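Local structure of nucleotide-binding protein, universal stress protein UspA family (Lactobacillus plantarum, 3S3T) at residues A[10-15]-A[69-74]; A[20-25]-A[36-41]; A[26-31]-A[109-114]. The protein binds ATP as a member of the universal stress protein family and probably takes part in the cell's response to stress, its exact role being unknown. All coordinates share one frame; numbering follows the deposited sequence.

Contact 1: residues A[10-15]-A[69-74]. With ATP (adenosine-5'-triphosphate), chain I.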
loop_
_atom_site.group_PDB
_atom_site.type_symbol
_atom_site.label_atom_id
_atom_site.label_comp_id
_atom_site.label_asym_id
_atom_site.label_seq_id
_atom_site.Cartn_x
_atom_site.Cartn_y
_atom_site.Cartn_z
ATOM N N VAL A 10 14.419 -6.889 15.790
ATOM C CA VAL A 10 14.935 -5.992 14.779
ATOM C C VAL A 10 15.394 -6.822 13.562
ATOM O O VAL A 10 16.486 -7.354 13.541
ATOM C CB VAL A 10 16.010 -5.015 15.291
ATOM C CG1 VAL A 10 17.217 -5.715 15.942
ATOM C CG2 VAL A 10 16.423 -4.095 14.138
ATOM N N PRO A 11 14.510 -6.953 12.555
ATOM C CA PRO A 11 14.935 -7.619 11.339
ATOM C C PRO A 11 15.934 -6.724 10.602
ATOM O O PRO A 11 15.668 -5.531 10.405
ATOM C CB PRO A 11 13.618 -7.829 10.569
ATOM C CG PRO A 11 12.540 -7.686 11.576
ATOM C CD PRO A 11 13.082 -6.634 12.519
ATOM N N VAL A 12 17.071 -7.286 10.205
ATOM C CA VAL A 12 18.014 -6.548 9.381
ATOM C C VAL A 12 18.347 -7.246 8.061
ATOM O O VAL A 12 18.485 -8.466 8.010
ATOM C CB VAL A 12 19.355 -6.342 10.137
ATOM C CG1 VAL A 12 19.185 -5.378 11.291
ATOM C CG2 VAL A 12 19.875 -7.682 10.629
ATOM N N ASP A 13 18.510 -6.455 6.999
ATOM C CA ASP A 13 19.210 -6.915 5.787
ATOM C C ASP A 13 20.612 -6.343 5.877
ATOM O O ASP A 13 21.072 -6.009 6.990
ATOM C CB ASP A 13 18.478 -6.526 4.489
ATOM C CG ASP A 13 18.283 -5.041 4.355
ATOM O OD1 ASP A 13 18.998 -4.303 5.037
ATOM O OD2 ASP A 13 17.449 -4.626 3.556
ATOM N N SER A 14 21.300 -6.213 4.740
ATOM C CA SER A 14 22.672 -5.814 4.767
ATOM C C SER A 14 22.806 -4.333 4.496
ATOM O O SER A 14 23.913 -3.857 4.264
ATOM C CB SER A 14 23.501 -6.638 3.755
ATOM O OG SER A 14 23.016 -6.406 2.437
ATOM N N SER A 15 21.698 -3.597 4.517
ATOM C CA SER A 15 21.736 -2.173 4.182
ATOM C C SER A 15 22.163 -1.296 5.350
ATOM O O SER A 15 22.015 -1.678 6.525
ATOM C CB SER A 15 20.371 -1.728 3.685
ATOM O OG SER A 15 19.434 -1.823 4.746
ATOM N N ASP A 69 28.802 -12.697 10.130
ATOM C CA ASP A 69 29.877 -11.795 10.527
ATOM C C ASP A 69 29.308 -10.442 10.965
ATOM O O ASP A 69 29.833 -9.819 11.885
ATOM C CB ASP A 69 30.917 -11.610 9.410
ATOM C CG ASP A 69 31.996 -10.634 9.816
ATOM O OD1 ASP A 69 32.873 -11.017 10.646
ATOM O OD2 ASP A 69 31.920 -9.468 9.359
ATOM N N ALA A 70 28.243 -9.971 10.319
ATOM C CA ALA A 70 27.634 -8.721 10.777
ATOM C C ALA A 70 27.011 -8.891 12.194
ATOM O O ALA A 70 27.045 -7.973 13.004
ATOM C CB ALA A 70 26.618 -8.242 9.797
HETATM N N MSE A 71 26.462 -10.076 12.475
HETATM C CA MSE A 71 25.871 -10.375 13.780
HETATM C C MSE A 71 26.954 -10.403 14.870
HETATM O O MSE A 71 26.778 -9.816 15.940
HETATM C CB MSE A 71 25.128 -11.703 13.730
HETATM C CG MSE A 71 23.861 -11.673 12.888
HETATM SE SE MSE A 71 22.591 -10.305 13.512
HETATM C CE MSE A 71 21.189 -10.712 12.247
ATOM N N ARG A 72 28.076 -11.066 14.577
ATOM C CA ARG A 72 29.245 -11.023 15.452
ATOM C C ARG A 72 29.585 -9.599 15.863
ATOM O O ARG A 72 29.680 -9.320 17.054
ATOM C CB ARG A 72 30.442 -11.659 14.774
ATOM C CG ARG A 72 30.461 -13.181 14.875
ATOM C CD ARG A 72 31.868 -13.755 14.588
ATOM N NE ARG A 72 31.852 -15.220 14.415
ATOM C CZ ARG A 72 31.389 -15.881 13.344
ATOM N NH1 ARG A 72 30.872 -15.238 12.300
ATOM N NH2 ARG A 72 31.440 -17.215 13.319
ATOM N N GLN A 73 29.725 -8.704 14.890
ATOM C CA GLN A 73 29.990 -7.286 15.171
ATOM C C GLN A 73 28.899 -6.670 16.027
ATOM O O GLN A 73 29.179 -5.877 16.929
ATOM C CB GLN A 73 30.114 -6.456 13.894
ATOM C CG GLN A 73 31.314 -6.771 13.026
ATOM C CD GLN A 73 31.453 -5.800 11.850
ATOM O OE1 GLN A 73 30.645 -5.796 10.920
ATOM N NE2 GLN A 73 32.494 -4.977 11.892
ATOM N N ARG A 74 27.644 -7.020 15.755
ATOM C CA ARG A 74 26.563 -6.457 16.547
ATOM C C ARG A 74 26.626 -6.903 18.037
ATOM O O ARG A 74 26.393 -6.091 18.914
ATOM C CB ARG A 74 25.199 -6.753 15.918
ATOM C CG ARG A 74 24.956 -5.952 14.634
ATOM C CD ARG A 74 23.627 -6.251 14.032
ATOM N NE ARG A 74 23.447 -5.584 12.737
ATOM C CZ ARG A 74 23.421 -6.196 11.565
ATOM N NH1 ARG A 74 23.538 -7.525 11.462
ATOM N NH2 ARG A 74 23.273 -5.474 10.490
HETATM P PG ATP I . 11.921 -3.405 -1.734
HETATM O O1G ATP I . 12.447 -4.740 -1.260
HETATM O O2G ATP I . 12.313 -3.110 -3.149
HETATM O O3G ATP I . 10.427 -3.172 -1.558
HETATM P PB ATP I . 13.977 -2.173 -0.041
HETATM O O1B ATP I . 14.626 -0.833 -0.243
HETATM O O2B ATP I . 14.809 -3.396 -0.224
HETATM O O3B ATP I . 12.666 -2.203 -0.955
HETATM P PA ATP I . 12.806 -3.293 2.371
HETATM O O1A ATP I . 13.128 -4.655 1.839
HETATM O O2A ATP I . 11.387 -3.059 2.692
HETATM O O3A ATP I . 13.319 -2.113 1.439
HETATM O "O5'" ATP I . 13.717 -3.128 3.726
HETATM C "C5'" ATP I . 13.232 -2.309 4.789
HETATM C "C4'" ATP I . 13.675 -2.882 6.138
HETATM O "O4'" ATP I . 13.140 -4.200 6.172
HETATM C "C3'" ATP I . 15.178 -3.054 6.282
HETATM O "O3'" ATP I . 15.830 -1.869 6.710
HETATM C "C2'" ATP I . 15.203 -4.203 7.260
HETATM O "O2'" ATP I . 14.953 -3.655 8.547
HETATM C "C1'" ATP I . 14.035 -5.081 6.831
HETATM N N9 ATP I . 14.460 -6.162 5.944
HETATM C C8 ATP I . 14.492 -6.151 4.576
HETATM N N7 ATP I . 14.971 -7.322 4.097
HETATM C C5 ATP I . 15.242 -8.076 5.168
HETATM C C6 ATP I . 15.796 -9.409 5.370
HETATM N N6 ATP I . 16.127 -10.141 4.286
HETATM N N1 ATP I . 15.945 -9.871 6.662
HETATM C C2 ATP I . 15.597 -9.094 7.700
HETATM N N3 ATP I . 15.124 -7.844 7.603
HETATM C C4 ATP I . 14.925 -7.316 6.375
HETATM O O HOH W 1 23.057 -7.443 8.322
#
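Apolar packing centres on Val-12, whose CG2 branch meets the helix 69-74 at two points. Val-12 CG2 lies 3.7 Å from CE of Met-71, a selenomethionine whose chain, bent at chi2 (-57°), brings its methyl end to the valine. Val-12 CG2 also sits over one face of the Arg-74 guanidinium, off toward the rim and 3.8 Å from Arg-74 NH1. Arg-74 reaches this place with its chain extended from CG to NE. The polar link is indirect: one water at the guanidinium edge donates to Asp-13 O (2.8 Å) and accepts from Arg-74 NH2 (2.9 Å), while Arg-74 NE bonds to Gln-19. On the ligand side Pro-11 O accepts from ATP O2' at 2.7 Å. The Asp-13 carboxylate stands by the adenine. Asp-13 OD1 accepts from Ser-15 N (2.8 Å), from above the carboxylate plane, which makes an Asx turn, and also takes Ser-15 OG on its syn lone pair, just ahead of the helix that Ser-15 caps. With an alanine at Asp-13, both Ser-15 donors would probably lose their acceptor and the turn its brace. The contact joins the segment that follows strand 7-11 to helix 53-78, with helix 16-32 and strand 35-43 packed alongside.

Contact 2: residues A[20-25]-A[36-41]. With ATP (adenosine-5'-triphosphate), chain I.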
loop_
_atom_site.group_PDB
_atom_site.type_symbol
_atom_site.label_atom_id
_atom_site.label_comp_id
_atom_site.label_asym_id
_atom_site.label_seq_id
_atom_site.Cartn_x
_atom_site.Cartn_y
_atom_site.Cartn_z
ATOM N N ALA A 20 21.091 1.242 10.856
ATOM C CA ALA A 20 20.612 2.377 11.641
ATOM C C ALA A 20 19.369 1.942 12.525
ATOM O O ALA A 20 19.201 2.377 13.673
ATOM C CB ALA A 20 20.245 3.485 10.722
ATOM N N ALA A 21 18.513 1.087 11.957
ATOM C CA ALA A 21 17.409 0.450 12.709
ATOM C C ALA A 21 17.923 -0.362 13.904
ATOM O O ALA A 21 17.403 -0.271 14.999
ATOM C CB ALA A 21 16.603 -0.480 11.744
ATOM N N PHE A 22 18.921 -1.203 13.668
ATOM C CA PHE A 22 19.496 -1.982 14.728
ATOM C C PHE A 22 20.047 -1.065 15.810
ATOM O O PHE A 22 19.821 -1.286 17.005
ATOM C CB PHE A 22 20.576 -2.908 14.209
ATOM C CG PHE A 22 21.334 -3.570 15.291
ATOM C CD1 PHE A 22 22.577 -3.076 15.690
ATOM C CD2 PHE A 22 20.778 -4.639 15.975
ATOM C CE1 PHE A 22 23.276 -3.675 16.733
ATOM C CE2 PHE A 22 21.497 -5.246 17.035
ATOM C CZ PHE A 22 22.738 -4.766 17.389
ATOM N N THR A 23 20.725 -0.004 15.395
ATOM C CA THR A 23 21.329 0.931 16.371
ATOM C C THR A 23 20.286 1.525 17.293
ATOM O O THR A 23 20.522 1.620 18.499
ATOM C CB THR A 23 22.146 2.011 15.675
ATOM O OG1 THR A 23 23.199 1.359 14.969
ATOM C CG2 THR A 23 22.760 3.021 16.696
ATOM N N GLU A 24 19.124 1.881 16.733
ATOM C CA GLU A 24 18.009 2.396 17.536
ATOM C C GLU A 24 17.350 1.322 18.370
ATOM O O GLU A 24 16.939 1.600 19.514
ATOM C CB GLU A 24 16.986 3.113 16.675
ATOM C CG GLU A 24 15.842 3.761 17.440
ATOM C CD GLU A 24 16.301 4.725 18.509
ATOM O OE1 GLU A 24 15.525 4.939 19.453
ATOM O OE2 GLU A 24 17.444 5.239 18.417
ATOM N N ALA A 25 17.269 0.093 17.848
ATOM C CA ALA A 25 16.726 -1.028 18.623
ATOM C C ALA A 25 17.549 -1.257 19.889
ATOM O O ALA A 25 16.992 -1.503 20.957
ATOM C CB ALA A 25 16.642 -2.334 17.767
ATOM N N LEU A 36 16.471 -8.382 23.276
ATOM C CA LEU A 36 16.624 -7.944 21.902
ATOM C C LEU A 36 17.022 -9.117 21.022
ATOM O O LEU A 36 17.881 -9.897 21.405
ATOM C CB LEU A 36 17.654 -6.800 21.803
ATOM C CG LEU A 36 17.883 -6.140 20.438
ATOM C CD1 LEU A 36 16.591 -5.607 19.867
ATOM C CD2 LEU A 36 18.948 -5.035 20.558
ATOM N N THR A 37 16.346 -9.260 19.863
ATOM C CA THR A 37 16.724 -10.256 18.864
ATOM C C THR A 37 16.933 -9.558 17.503
ATOM O O THR A 37 16.033 -8.856 17.055
ATOM C CB THR A 37 15.613 -11.299 18.687
ATOM O OG1 THR A 37 15.474 -12.021 19.918
ATOM C CG2 THR A 37 15.950 -12.304 17.533
ATOM N N ALA A 38 18.115 -9.725 16.900
ATOM C CA ALA A 38 18.369 -9.339 15.486
ATOM C C ALA A 38 18.179 -10.540 14.576
ATOM O O ALA A 38 18.677 -11.651 14.861
ATOM C CB ALA A 38 19.736 -8.743 15.314
ATOM N N LEU A 39 17.405 -10.341 13.505
ATOM C CA LEU A 39 17.037 -11.428 12.595
ATOM C C LEU A 39 17.409 -11.046 11.165
ATOM O O LEU A 39 16.900 -10.061 10.659
ATOM C CB LEU A 39 15.541 -11.703 12.659
ATOM C CG LEU A 39 14.899 -12.603 11.582
ATOM C CD1 LEU A 39 15.460 -14.103 11.612
ATOM C CD2 LEU A 39 13.428 -12.591 11.759
ATOM N N TYR A 40 18.307 -11.800 10.540
ATOM C CA TYR A 40 18.562 -11.667 9.090
ATOM C C TYR A 40 17.916 -12.817 8.345
ATOM O O TYR A 40 18.180 -13.992 8.645
ATOM C CB TYR A 40 20.074 -11.677 8.832
ATOM C CG TYR A 40 20.489 -11.398 7.396
ATOM C CD1 TYR A 40 20.338 -12.356 6.391
ATOM C CD2 TYR A 40 21.057 -10.168 7.042
ATOM C CE1 TYR A 40 20.696 -12.072 5.073
ATOM C CE2 TYR A 40 21.467 -9.903 5.721
ATOM C CZ TYR A 40 21.278 -10.822 4.766
ATOM O OH TYR A 40 21.686 -10.506 3.502
ATOM N N VAL A 41 17.083 -12.509 7.357
ATOM C CA VAL A 41 16.497 -13.555 6.535
ATOM C C VAL A 41 17.183 -13.696 5.184
ATOM O O VAL A 41 17.211 -12.758 4.385
ATOM C CB VAL A 41 14.984 -13.361 6.332
ATOM C CG1 VAL A 41 14.369 -14.651 5.672
ATOM C CG2 VAL A 41 14.294 -13.112 7.666
HETATM P PG ATP I . 11.921 -3.405 -1.734
HETATM O O1G ATP I . 12.447 -4.740 -1.260
HETATM O O2G ATP I . 12.313 -3.110 -3.149
HETATM O O3G ATP I . 10.427 -3.172 -1.558
HETATM P PB ATP I . 13.977 -2.173 -0.041
HETATM O O1B ATP I . 14.626 -0.833 -0.243
HETATM O O2B ATP I . 14.809 -3.396 -0.224
HETATM O O3B ATP I . 12.666 -2.203 -0.955
HETATM P PA ATP I . 12.806 -3.293 2.371
HETATM O O1A ATP I . 13.128 -4.655 1.839
HETATM O O2A ATP I . 11.387 -3.059 2.692
HETATM O O3A ATP I . 13.319 -2.113 1.439
HETATM O "O5'" ATP I . 13.717 -3.128 3.726
HETATM C "C5'" ATP I . 13.232 -2.309 4.789
HETATM C "C4'" ATP I . 13.675 -2.882 6.138
HETATM O "O4'" ATP I . 13.140 -4.200 6.172
HETATM C "C3'" ATP I . 15.178 -3.054 6.282
HETATM O "O3'" ATP I . 15.830 -1.869 6.710
HETATM C "C2'" ATP I . 15.203 -4.203 7.260
HETATM O "O2'" ATP I . 14.953 -3.655 8.547
HETATM C "C1'" ATP I . 14.035 -5.081 6.831
HETATM N N9 ATP I . 14.460 -6.162 5.944
HETATM C C8 ATP I . 14.492 -6.151 4.576
HETATM N N7 ATP I . 14.971 -7.322 4.097
HETATM C C5 ATP I . 15.242 -8.076 5.168
HETATM C C6 ATP I . 15.796 -9.409 5.370
HETATM N N6 ATP I . 16.127 -10.141 4.286
HETATM N N1 ATP I . 15.945 -9.871 6.662
HETATM C C2 ATP I . 15.597 -9.094 7.700
HETATM N N3 ATP I . 15.124 -7.844 7.603
HETATM C C4 ATP I . 14.925 -7.316 6.375
#
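Leu-36 and Ala-25 make the tightest approach here, with Leu-36 CD1 3.9 Å from Ala-25 CB. The leucine holds CG anti to its backbone N (chi1 -176°), which carries both methyl groups to the helix: CD1 meets the alanine methyl, while Leu-36 CD2 lies by the Ala-25 carbonyl and comes within 4.4 Å of Phe-22 CE2. Thr-37 faces away from the helix and hydrogen-bonds through its backbone to Val-10 on strand 7-11. At Ala-38 the strand again turns a methyl to the helix, and CB of Ala-38 stands 4.3 Å from Phe-22 CE2, on a ring that Arg-74 also meets in a cation-pi contact. Helix 20-25 and strand 36-41 run nearly antiparallel, at 168° with axes 10.1 Å apart, as expected for the helix and second strand of the right-handed beta-alpha-beta crossover formed by 7-11, 16-32 and 35-43. Farther on, Leu-39 and Val-41 serve the nucleotide, Leu-39 O lying near adenine C2. Tyr-40 ties its hydroxyl to Glu-63 of helix 53-78. Val-41 then holds the adenine with its backbone: Val-41 N donates to ATP N1 at 3.0 Å, and ATP N6 donates nearly straight (173°) to Val-41 O at 2.8 Å.

Contact 3: residues A[26-31]-A[109-114]. With ATP (adenosine-5'-triphosphate), chain I.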
loop_
_atom_site.group_PDB
_atom_site.type_symbol
_atom_site.label_atom_id
_atom_site.label_comp_id
_atom_site.label_asym_id
_atom_site.label_seq_id
_atom_site.Cartn_x
_atom_site.Cartn_y
_atom_site.Cartn_z
ATOM N N VAL A 26 18.860 -1.129 19.801
ATOM C CA VAL A 26 19.681 -1.315 21.007
ATOM C C VAL A 26 19.427 -0.213 22.033
ATOM O O VAL A 26 19.449 -0.444 23.229
ATOM C CB VAL A 26 21.173 -1.343 20.681
ATOM C CG1 VAL A 26 22.005 -1.480 21.989
ATOM C CG2 VAL A 26 21.463 -2.491 19.738
ATOM N N ASN A 27 19.217 0.995 21.539
ATOM C CA ASN A 27 18.844 2.137 22.359
ATOM C C ASN A 27 17.494 1.903 23.099
ATOM O O ASN A 27 17.350 2.159 24.299
ATOM C CB ASN A 27 18.760 3.315 21.406
ATOM C CG ASN A 27 18.703 4.635 22.093
ATOM O OD1 ASN A 27 18.562 4.732 23.324
ATOM N ND2 ASN A 27 18.838 5.700 21.297
ATOM N N ILE A 28 16.512 1.397 22.376
ATOM C CA ILE A 28 15.206 1.111 22.956
ATOM C C ILE A 28 15.351 -0.022 23.969
ATOM O O ILE A 28 14.795 0.051 25.067
ATOM C CB ILE A 28 14.188 0.699 21.860
ATOM C CG1 ILE A 28 13.960 1.843 20.861
ATOM C CG2 ILE A 28 12.821 0.342 22.479
ATOM C CD1 ILE A 28 13.152 1.429 19.613
ATOM N N ALA A 29 16.120 -1.042 23.586
ATOM C CA ALA A 29 16.362 -2.201 24.417
ATOM C C ALA A 29 16.982 -1.784 25.773
ATOM O O ALA A 29 16.487 -2.176 26.834
ATOM C CB ALA A 29 17.245 -3.199 23.680
ATOM N N GLN A 30 18.034 -0.969 25.704
ATOM C CA GLN A 30 18.688 -0.378 26.882
ATOM C C GLN A 30 17.673 0.357 27.756
ATOM O O GLN A 30 17.684 0.184 28.971
ATOM C CB GLN A 30 19.838 0.565 26.457
ATOM C CG GLN A 30 20.225 1.636 27.483
ATOM C CD GLN A 30 21.569 2.263 27.186
ATOM O OE1 GLN A 30 22.500 1.593 26.709
ATOM N NE2 GLN A 30 21.685 3.561 27.468
ATOM N N ARG A 31 16.795 1.162 27.157
ATOM C CA ARG A 31 15.858 1.976 27.961
ATOM C C ARG A 31 14.783 1.191 28.692
ATOM O O ARG A 31 14.391 1.553 29.807
ATOM C CB ARG A 31 15.139 2.990 27.099
ATOM C CG ARG A 31 15.664 4.362 27.229
ATOM C CD ARG A 31 14.838 5.267 26.315
ATOM N NE ARG A 31 15.287 6.659 26.313
ATOM C CZ ARG A 31 16.500 7.080 25.936
ATOM N NH1 ARG A 31 17.453 6.224 25.562
ATOM N NH2 ARG A 31 16.775 8.383 25.943
ATOM N N ILE A 109 7.055 -11.197 21.744
ATOM C CA ILE A 109 7.627 -10.079 21.045
ATOM C C ILE A 109 6.596 -8.963 21.016
ATOM O O ILE A 109 5.446 -9.177 20.580
ATOM C CB ILE A 109 8.132 -10.492 19.632
ATOM C CG1 ILE A 109 9.460 -11.250 19.758
ATOM C CG2 ILE A 109 8.305 -9.292 18.721
ATOM C CD1 ILE A 109 9.845 -11.900 18.462
ATOM N N ASP A 110 6.999 -7.782 21.501
ATOM C CA ASP A 110 6.077 -6.623 21.595
ATOM C C ASP A 110 6.510 -5.371 20.902
ATOM O O ASP A 110 5.808 -4.347 20.979
ATOM C CB ASP A 110 5.655 -6.309 23.063
ATOM C CG ASP A 110 6.819 -6.395 24.067
ATOM O OD1 ASP A 110 7.987 -6.288 23.667
ATOM O OD2 ASP A 110 6.556 -6.548 25.281
ATOM N N LEU A 111 7.588 -5.471 20.117
ATOM C CA LEU A 111 7.994 -4.438 19.181
ATOM C C LEU A 111 8.809 -5.036 18.066
ATOM O O LEU A 111 9.716 -5.840 18.303
ATOM C CB LEU A 111 8.884 -3.399 19.869
ATOM C CG LEU A 111 9.290 -2.151 19.092
ATOM C CD1 LEU A 111 8.054 -1.344 18.596
ATOM C CD2 LEU A 111 10.205 -1.261 20.004
ATOM N N ILE A 112 8.556 -4.571 16.845
ATOM C CA ILE A 112 9.452 -4.859 15.736
ATOM C C ILE A 112 10.019 -3.521 15.276
ATOM O O ILE A 112 9.256 -2.543 15.114
ATOM C CB ILE A 112 8.706 -5.540 14.574
ATOM C CG1 ILE A 112 8.023 -6.856 15.005
ATOM C CG2 ILE A 112 9.704 -5.812 13.403
ATOM C CD1 ILE A 112 7.206 -7.575 13.852
ATOM N N VAL A 113 11.353 -3.458 15.124
ATOM C CA VAL A 113 12.044 -2.264 14.688
ATOM C C VAL A 113 12.548 -2.501 13.253
ATOM O O VAL A 113 13.203 -3.477 12.985
ATOM C CB VAL A 113 13.214 -1.912 15.653
ATOM C CG1 VAL A 113 13.965 -0.684 15.170
ATOM C CG2 VAL A 113 12.691 -1.716 17.122
ATOM N N LEU A 114 12.233 -1.603 12.345
ATOM C CA LEU A 114 12.571 -1.763 10.900
ATOM C C LEU A 114 13.184 -0.514 10.338
ATOM O O LEU A 114 12.800 0.610 10.698
ATOM C CB LEU A 114 11.283 -2.059 10.076
ATOM C CG LEU A 114 10.590 -3.403 10.312
ATOM C CD1 LEU A 114 9.136 -3.348 9.840
ATOM C CD2 LEU A 114 11.336 -4.606 9.672
HETATM P PG ATP I . 11.921 -3.405 -1.734
HETATM O O1G ATP I . 12.447 -4.740 -1.260
HETATM O O2G ATP I . 12.313 -3.110 -3.149
HETATM O O3G ATP I . 10.427 -3.172 -1.558
HETATM P PB ATP I . 13.977 -2.173 -0.041
HETATM O O1B ATP I . 14.626 -0.833 -0.243
HETATM O O2B ATP I . 14.809 -3.396 -0.224
HETATM O O3B ATP I . 12.666 -2.203 -0.955
HETATM P PA ATP I . 12.806 -3.293 2.371
HETATM O O1A ATP I . 13.128 -4.655 1.839
HETATM O O2A ATP I . 11.387 -3.059 2.692
HETATM O O3A ATP I . 13.319 -2.113 1.439
HETATM O "O5'" ATP I . 13.717 -3.128 3.726
HETATM C "C5'" ATP I . 13.232 -2.309 4.789
HETATM C "C4'" ATP I . 13.675 -2.882 6.138
HETATM O "O4'" ATP I . 13.140 -4.200 6.172
HETATM C "C3'" ATP I . 15.178 -3.054 6.282
HETATM O "O3'" ATP I . 15.830 -1.869 6.710
HETATM C "C2'" ATP I . 15.203 -4.203 7.260
HETATM O "O2'" ATP I . 14.953 -3.655 8.547
HETATM C "C1'" ATP I . 14.035 -5.081 6.831
HETATM N N9 ATP I . 14.460 -6.162 5.944
HETATM C C8 ATP I . 14.492 -6.151 4.576
HETATM N N7 ATP I . 14.971 -7.322 4.097
HETATM C C5 ATP I . 15.242 -8.076 5.168
HETATM C C6 ATP I . 15.796 -9.409 5.370
HETATM N N6 ATP I . 16.127 -10.141 4.286
HETATM N N1 ATP I . 15.945 -9.871 6.662
HETATM C C2 ATP I . 15.597 -9.094 7.700
HETATM N N3 ATP I . 15.124 -7.844 7.603
HETATM C C4 ATP I . 14.925 -7.316 6.375
#
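Helix 16-32 covers one face of the parallel sheet, and within 26-31 it is Ile-28 that meets strand 111-115. Both branches of this side chain are used. Ile-28 CG2 rests 3.9 Å from Leu-111 CD2, and on the longer arm Ile-28 CD1 lies 4.0 Å from Leu-111 CD2, so that this leucine methyl touches both ends of the isoleucine; the two side chains cross at about a right angle. With CG1 beside the backbone N (chi1 -63°) and the arm extended beyond it (chi2 170°), Ile-28 CD1 also reaches Val-113 CG2 at 4.0 Å, the two methyl groups meeting tip to tip. Leu-111 and Val-113, two positions apart on the strand, both point to the helix. The intervening Ile-112 packs instead against Val-134 of helix 129-137, on the other face of the sheet. Backbone hydrogen bonds join Leu-111 and Val-113 to Leu-9, and Ile-8 of that same strand 7-11 packs against both Ile-28 and Val-113. Leu-111 also packs against Ile-143 of a third subunit, which places this contact close to an interface of the tetramer. At the end of the segment, Leu-114 CD2 comes within 3.9 Å of ATP C1', at the ribose. Apolar helix-to-sheet packing of this kind, with helices on both faces of a parallel sheet, is typical of the Rossmann-like alpha/beta fold of universal stress proteins.

From the N terminus, strand 7-11 leads through 10-15 into helix 16-32, which supplies the helical side of both contact 2 and contact 3. Contact 2 closes first, when the chain returns as strand 35-43 beside strand 7-11. Contact 1 closes at 69-74 on helix 53-78 and encloses contact 2 within its span. Contact 3 waits until strand 111-115, on the other edge of strand 7-11, and so crosses both. In space contacts 1 and 2 adjoin, with Val-12 N probably hydrogen-bonded to Leu-39 O. Together the three tie two helices to the three central strands, whose ends meet ATP.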